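Local coordinates for protein glutathione transferase o1 (Bombyx mori, PDB 3RBT) that belongs to the Omega class of glutathione transferases and probably catalyses glutathione transfer and glutathione-dependent reduction of dehydroascorbate, at residues A[28-33]-A[77-82]; A[186-191]-A[229-234]. All blocks are in the same frame, centred on the assembly; numbering follows the deposited sequence.

Interaction 1 (A[28-33]-A[77-82])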
loop_
_atom_site.group_PDB
_atom_site.type_symbol
_atom_site.label_atom_id
_atom_site.label_comp_id
_atom_site.label_asym_id
_atom_site.label_seq_id
_atom_site.Cartn_x
_atom_site.Cartn_y
_atom_site.Cartn_z
ATOM N N ARG A 28 -18.878 -0.198 12.603
ATOM C CA ARG A 28 -19.020 -1.649 12.723
ATOM C C ARG A 28 -17.849 -2.379 12.081
ATOM O O ARG A 28 -17.601 -2.229 10.884
ATOM C CB ARG A 28 -20.328 -2.104 12.076
ATOM C CG ARG A 28 -20.655 -3.589 12.254
ATOM C CD ARG A 28 -21.994 -3.914 11.593
ATOM N NE ARG A 28 -23.128 -3.332 12.313
ATOM C CZ ARG A 28 -24.241 -2.873 11.742
ATOM N NH1 ARG A 28 -24.395 -2.899 10.423
ATOM N NH2 ARG A 28 -25.210 -2.375 12.499
ATOM N N LEU A 29 -17.144 -3.176 12.878
ATOM C CA LEU A 29 -16.075 -4.009 12.359
ATOM C C LEU A 29 -16.515 -5.464 12.211
ATOM O O LEU A 29 -16.936 -6.103 13.189
ATOM C CB LEU A 29 -14.825 -3.914 13.244
ATOM C CG LEU A 29 -13.541 -4.540 12.666
ATOM C CD1 LEU A 29 -13.016 -3.754 11.465
ATOM C CD2 LEU A 29 -12.452 -4.685 13.734
ATOM N N TYR A 30 -16.435 -5.962 10.978
ATOM C CA TYR A 30 -16.559 -7.387 10.685
ATOM C C TYR A 30 -15.169 -8.012 10.785
ATOM O O TYR A 30 -14.253 -7.654 10.039
ATOM C CB TYR A 30 -17.148 -7.616 9.291
ATOM C CG TYR A 30 -18.570 -7.126 9.108
ATOM C CD1 TYR A 30 -18.821 -5.818 8.708
ATOM C CD2 TYR A 30 -19.660 -7.975 9.307
ATOM C CE1 TYR A 30 -20.124 -5.353 8.531
ATOM C CE2 TYR A 30 -20.971 -7.518 9.137
ATOM C CZ TYR A 30 -21.186 -6.201 8.736
ATOM O OH TYR A 30 -22.460 -5.711 8.549
ATOM N N HIS A 31 -15.030 -8.954 11.711
ATOM C CA HIS A 31 -13.728 -9.415 12.174
ATOM C C HIS A 31 -13.783 -10.901 12.475
ATOM O O HIS A 31 -14.744 -11.378 13.083
ATOM C CB HIS A 31 -13.352 -8.616 13.433
ATOM C CG HIS A 31 -12.202 -9.174 14.214
ATOM N ND1 HIS A 31 -10.913 -9.219 13.723
ATOM C CD2 HIS A 31 -12.141 -9.661 15.478
ATOM C CE1 HIS A 31 -10.113 -9.733 14.641
ATOM N NE2 HIS A 31 -10.834 -10.010 15.716
ATOM N N VAL A 32 -12.781 -11.644 12.014
ATOM C CA VAL A 32 -12.641 -13.040 12.427
ATOM C C VAL A 32 -11.782 -13.096 13.692
ATOM O O VAL A 32 -10.659 -12.596 13.707
ATOM C CB VAL A 32 -11.993 -13.917 11.341
ATOM C CG1 VAL A 32 -11.767 -15.330 11.875
ATOM C CG2 VAL A 32 -12.857 -13.955 10.097
ATOM N N ASP A 33 -12.307 -13.724 14.737
ATOM C CA ASP A 33 -11.611 -13.838 16.013
ATOM C C ASP A 33 -10.162 -14.283 15.808
ATOM O O ASP A 33 -9.905 -15.203 15.050
ATOM C CB ASP A 33 -12.353 -14.827 16.925
ATOM C CG ASP A 33 -12.705 -14.225 18.271
ATOM O OD1 ASP A 33 -12.241 -13.101 18.574
ATOM O OD2 ASP A 33 -13.453 -14.867 19.034
ATOM N N VAL A 77 -13.499 -5.984 7.738
ATOM C CA VAL A 77 -14.277 -4.968 7.043
ATOM C C VAL A 77 -14.757 -3.938 8.060
ATOM O O VAL A 77 -15.315 -4.293 9.103
ATOM C CB VAL A 77 -15.518 -5.554 6.337
ATOM C CG1 VAL A 77 -16.326 -4.434 5.669
ATOM C CG2 VAL A 77 -15.125 -6.615 5.317
ATOM N N LEU A 78 -14.527 -2.664 7.763
ATOM C CA LEU A 78 -15.090 -1.611 8.577
ATOM C C LEU A 78 -16.263 -1.012 7.818
ATOM O O LEU A 78 -16.096 -0.490 6.700
ATOM C CB LEU A 78 -14.036 -0.541 8.915
ATOM C CG LEU A 78 -14.485 0.634 9.799
ATOM C CD1 LEU A 78 -14.655 0.233 11.269
ATOM C CD2 LEU A 78 -13.523 1.815 9.684
ATOM N N GLU A 79 -17.444 -1.108 8.421
ATOM C CA GLU A 79 -18.651 -0.532 7.840
ATOM C C GLU A 79 -18.881 0.819 8.495
ATOM O O GLU A 79 -18.875 0.927 9.720
ATOM C CB GLU A 79 -19.863 -1.449 8.036
ATOM C CG GLU A 79 -21.119 -1.011 7.263
ATOM C CD GLU A 79 -22.271 -2.007 7.368
ATOM O OE1 GLU A 79 -22.426 -2.644 8.429
ATOM O OE2 GLU A 79 -23.026 -2.149 6.388
ATOM N N ILE A 80 -19.092 1.839 7.663
ATOM C CA ILE A 80 -19.150 3.226 8.113
ATOM C C ILE A 80 -20.387 3.903 7.515
ATOM O O ILE A 80 -20.881 3.471 6.474
ATOM C CB ILE A 80 -17.856 4.003 7.722
ATOM C CG1 ILE A 80 -17.617 3.963 6.203
ATOM C CG2 ILE A 80 -16.628 3.432 8.452
ATOM C CD1 ILE A 80 -16.691 5.054 5.699
ATOM N N PRO A 81 -20.918 4.940 8.190
ATOM C CA PRO A 81 -21.973 5.727 7.548
ATOM C C PRO A 81 -21.356 6.640 6.502
ATOM O O PRO A 81 -20.243 7.137 6.700
ATOM C CB PRO A 81 -22.556 6.565 8.692
ATOM C CG PRO A 81 -21.966 6.033 9.952
ATOM C CD PRO A 81 -20.702 5.330 9.594
ATOM N N THR A 82 -22.046 6.823 5.382
ATOM C CA THR A 82 -21.636 7.816 4.395
ATOM C C THR A 82 -22.852 8.644 3.998
ATOM O O THR A 82 -23.963 8.369 4.460
ATOM C CB THR A 82 -20.989 7.185 3.128
ATOM O OG1 THR A 82 -22.003 6.624 2.290
ATOM C CG2 THR A 82 -19.951 6.105 3.493
HETATM O O HOH W 1 -25.541 -1.560 7.794
#
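Strands 28-31 and 77-80 run antiparallel at the middle of the four-stranded mixed sheet of the thioredoxin-like N-terminal domain, and their side chains show how a sheet face can organise a buried charge. Arg28, Tyr30, Val77 and Glu79 share one face. Arg28 and Glu79, cross-strand neighbours in a hydrogen-bonded pair, lie side by side and point the same way, each with CG anti to the backbone N. The arginine then bends at chi3 (-70°), which carries Arg28 NH1 to Glu79 OE1 in a salt bridge of 2.8 Å. Guanidinium and carboxylate are not coplanar: their planes stand 67° apart, and NH1 meets OE1 from above the carboxylate plane. Tyr30, with CG anti to its carbonyl carbon, crosses Glu79 obliquely and donates from OH to the same OE1 at 3.1 Å. Two donors thus grip one oxygen, which would probably favour the ionised carboxylate, while Arg28 NE turns to a second acid, Glu53 on strand 52-56. Near its backbone Tyr30 packs CB against Val77 CB, and the rings of Phe66 and Phe88 also meet its ring. A leucine here would remove the ring and hydroxyl, and would probably lose one of the two bonds that hold Glu79 OE1 along with the ring contacts to Phe66 and Phe88. On the other face, Leu29 and Leu78 form a non-hydrogen-bonded pair, Leu29 CD1 touching Leu78 CB at 4.2 Å; Leu78 also packs on Ile95 and Leu99. The backbone closes both hydrogen-bonded pairs, and its straightest link is Glu79 N to Arg28 O, 2.7 Å long with 173° at the hydrogen.

Interaction 2 (A[186-191]-A[229-234]); sequences LYLLRC and EYFDYY
Leu188 holds its CG in the crowded position between backbone N and carbonyl carbon (chi1 73°), whereas Phe231 has CG anti to its backbone N (chi1 176°) and Tyr230 and Tyr234 have theirs anti to the carbonyl carbon. These torsions assemble an apolar contact in the all-helical C-terminal part of the glutathione transferase fold, where a type I turn from Leu186 to Leu189, leading into the short helix 189-192, meets helix 227-237. Leu188 points at that helix, and the leucine uses two atoms, CB and CD2. Leu188 CB lies beside Tyr230 CB and Phe231 N, 4.2 Å from Phe231 CB. Leu188 CD2 reaches further, to Tyr230 CB at 3.8 Å and Tyr234 CD1 at 3.7 Å, and the leucine crosses both tyrosines at about a right angle. Tyr230 and Tyr234, one helical turn apart, are therefore bridged by a single methyl group. Their hydroxyls bond outside this apolar patch, Tyr230 to Glu184 and Tyr234 to Arg185, so their polar ends tie helix 227-237 to the C-terminal end of helix 174-186. Phe137 of helix 113-138 packs on both Leu188 and Tyr234. No hydrogen bond joins the two segments directly, and the contact between them is apolar packing. At the other end of the contact Cys191 meets Phe231. The sulfur stands obliquely to the ring, 5.2 Å from Cys191 SG to the Phe231 centroid, while Cys191 CB sits over one face in a CH-pi contact, 3.9 Å from Phe231 CG.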
loop_
_atom_site.group_PDB
_atom_site.type_symbol
_atom_site.label_atom_id
_atom_site.label_comp_id
_atom_site.label_asym_id
_atom_site.label_seq_id
_atom_site.Cartn_x
_atom_site.Cartn_y
_atom_site.Cartn_z
ATOM N N LEU A 186 4.080 -13.330 18.404
ATOM C CA LEU A 186 5.411 -13.950 18.455
ATOM C C LEU A 186 5.763 -14.542 19.814
ATOM O O LEU A 186 6.453 -15.558 19.881
ATOM C CB LEU A 186 6.504 -12.977 18.010
ATOM C CG LEU A 186 6.443 -12.531 16.548
ATOM C CD1 LEU A 186 7.574 -11.558 16.229
ATOM C CD2 LEU A 186 6.461 -13.726 15.592
ATOM N N TYR A 187 5.285 -13.908 20.888
ATOM C CA TYR A 187 5.521 -14.400 22.251
ATOM C C TYR A 187 5.065 -15.857 22.457
ATOM O O TYR A 187 5.560 -16.534 23.352
ATOM C CB TYR A 187 4.865 -13.483 23.300
ATOM C CG TYR A 187 5.452 -12.079 23.397
ATOM C CD1 TYR A 187 6.671 -11.843 24.039
ATOM C CD2 TYR A 187 4.771 -10.986 22.874
ATOM C CE1 TYR A 187 7.200 -10.550 24.136
ATOM C CE2 TYR A 187 5.284 -9.697 22.967
ATOM C CZ TYR A 187 6.497 -9.486 23.591
ATOM O OH TYR A 187 6.989 -8.207 23.675
ATOM N N LEU A 188 4.131 -16.339 21.629
ATOM C CA LEU A 188 3.694 -17.737 21.711
ATOM C C LEU A 188 4.881 -18.696 21.526
ATOM O O LEU A 188 4.865 -19.812 22.039
ATOM C CB LEU A 188 2.574 -18.048 20.702
ATOM C CG LEU A 188 2.853 -18.161 19.192
ATOM C CD1 LEU A 188 3.421 -19.516 18.805
ATOM C CD2 LEU A 188 1.597 -17.893 18.375
ATOM N N LEU A 189 5.902 -18.233 20.805
ATOM C CA LEU A 189 7.064 -19.046 20.474
ATOM C C LEU A 189 7.862 -19.438 21.715
ATOM O O LEU A 189 8.654 -20.375 21.673
ATOM C CB LEU A 189 7.967 -18.314 19.473
ATOM C CG LEU A 189 8.325 -19.121 18.224
ATOM C CD1 LEU A 189 7.375 -18.768 17.094
ATOM C CD2 LEU A 189 9.774 -18.899 17.794
ATOM N N ARG A 190 7.641 -18.720 22.816
ATOM C CA ARG A 190 8.282 -19.035 24.081
ATOM C C ARG A 190 7.668 -20.295 24.683
ATOM O O ARG A 190 8.314 -20.986 25.467
ATOM C CB ARG A 190 8.190 -17.860 25.060
ATOM C CG ARG A 190 9.346 -17.818 26.058
ATOM C CD ARG A 190 9.146 -16.798 27.180
ATOM N NE ARG A 190 8.858 -15.451 26.684
ATOM C CZ ARG A 190 9.336 -14.331 27.225
ATOM N NH1 ARG A 190 10.160 -14.399 28.272
ATOM N NH2 ARG A 190 9.009 -13.146 26.710
ATOM N N CYS A 191 6.424 -20.586 24.302
ATOM C CA CYS A 191 5.774 -21.843 24.670
ATOM C C CYS A 191 6.333 -23.019 23.855
ATOM O O CYS A 191 6.381 -24.152 24.346
ATOM C CB CYS A 191 4.252 -21.751 24.496
ATOM S SG CYS A 191 3.462 -20.347 25.344
ATOM N N GLU A 229 -2.466 -18.602 25.185
ATOM C CA GLU A 229 -3.730 -18.494 24.461
ATOM C C GLU A 229 -3.502 -18.493 22.950
ATOM O O GLU A 229 -4.187 -19.204 22.221
ATOM C CB GLU A 229 -4.529 -17.256 24.912
ATOM C CG GLU A 229 -5.157 -17.400 26.314
ATOM C CD GLU A 229 -5.471 -16.060 26.973
ATOM O OE1 GLU A 229 -5.410 -15.021 26.283
ATOM O OE2 GLU A 229 -5.775 -16.038 28.183
ATOM N N TYR A 230 -2.526 -17.715 22.484
ATOM C CA TYR A 230 -2.160 -17.739 21.065
ATOM C C TYR A 230 -1.686 -19.123 20.635
ATOM O O TYR A 230 -2.051 -19.593 19.548
ATOM C CB TYR A 230 -1.088 -16.701 20.748
ATOM C CG TYR A 230 -1.614 -15.288 20.581
ATOM C CD1 TYR A 230 -2.771 -15.029 19.839
ATOM C CD2 TYR A 230 -0.936 -14.208 21.140
ATOM C CE1 TYR A 230 -3.245 -13.724 19.682
ATOM C CE2 TYR A 230 -1.397 -12.904 20.983
ATOM C CZ TYR A 230 -2.547 -12.670 20.258
ATOM O OH TYR A 230 -2.999 -11.380 20.108
ATOM N N PHE A 231 -0.897 -19.766 21.501
ATOM C CA PHE A 231 -0.299 -21.077 21.221
ATOM C C PHE A 231 -1.363 -22.161 21.064
ATOM O O PHE A 231 -1.344 -22.917 20.095
ATOM C CB PHE A 231 0.719 -21.447 22.307
ATOM C CG PHE A 231 1.317 -22.829 22.161
ATOM C CD1 PHE A 231 2.197 -23.127 21.119
ATOM C CD2 PHE A 231 1.026 -23.829 23.093
ATOM C CE1 PHE A 231 2.765 -24.407 20.996
ATOM C CE2 PHE A 231 1.592 -25.108 22.976
ATOM C CZ PHE A 231 2.463 -25.393 21.925
ATOM N N ASP A 232 -2.293 -22.219 22.014
ATOM C CA ASP A 232 -3.407 -23.152 21.929
ATOM C C ASP A 232 -4.308 -22.868 20.724
ATOM O O ASP A 232 -4.792 -23.803 20.084
ATOM C CB ASP A 232 -4.191 -23.172 23.245
ATOM C CG ASP A 232 -3.452 -23.924 24.337
ATOM O OD1 ASP A 232 -2.737 -24.886 23.993
ATOM O OD2 ASP A 232 -3.574 -23.560 25.525
ATOM N N TYR A 233 -4.509 -21.587 20.406
ATOM C CA TYR A 233 -5.265 -21.220 19.209
ATOM C C TYR A 233 -4.584 -21.642 17.907
ATOM O O TYR A 233 -5.204 -22.292 17.062
ATOM C CB TYR A 233 -5.566 -19.716 19.128
ATOM C CG TYR A 233 -6.201 -19.384 17.790
ATOM C CD1 TYR A 233 -5.438 -18.882 16.730
ATOM C CD2 TYR A 233 -7.554 -19.639 17.563
ATOM C CE1 TYR A 233 -6.016 -18.614 15.485
ATOM C CE2 TYR A 233 -8.142 -19.370 16.326
ATOM C CZ TYR A 233 -7.365 -18.863 15.296
ATOM O OH TYR A 233 -7.948 -18.606 14.084
ATOM N N TYR A 234 -3.326 -21.245 17.731
ATOM C CA TYR A 234 -2.640 -21.503 16.470
ATOM C C TYR A 234 -2.318 -22.979 16.216
ATOM O O TYR A 234 -2.335 -23.414 15.065
ATOM C CB TYR A 234 -1.426 -20.577 16.279
ATOM C CG TYR A 234 -1.852 -19.183 15.836
ATOM C CD1 TYR A 234 -1.735 -18.087 16.685
ATOM C CD2 TYR A 234 -2.402 -18.978 14.570
ATOM C CE1 TYR A 234 -2.147 -16.811 16.276
ATOM C CE2 TYR A 234 -2.821 -17.718 14.151
ATOM C CZ TYR A 234 -2.695 -16.641 15.006
ATOM O OH TYR A 234 -3.112 -15.408 14.581
#

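How the interactions relate
Interaction 1 closes before interaction 2 opens along the chain, and their centres lie about 27 Å apart. The first joins two strands of the sheet in the N-terminal domain; the second belongs to the helical part of the fold and holds helix 227-237, close to the chain's end, against the region around helix 189-192. Each is thus internal to its own part of this two-domain architecture, yet the two segments 28-33 and 229-234 come together: Asp33 O lies 4.0 Å from Tyr233 OH, a packing contact. The loop that follows strand 27-31 therefore brings the N-terminal domain against the helical region at this point.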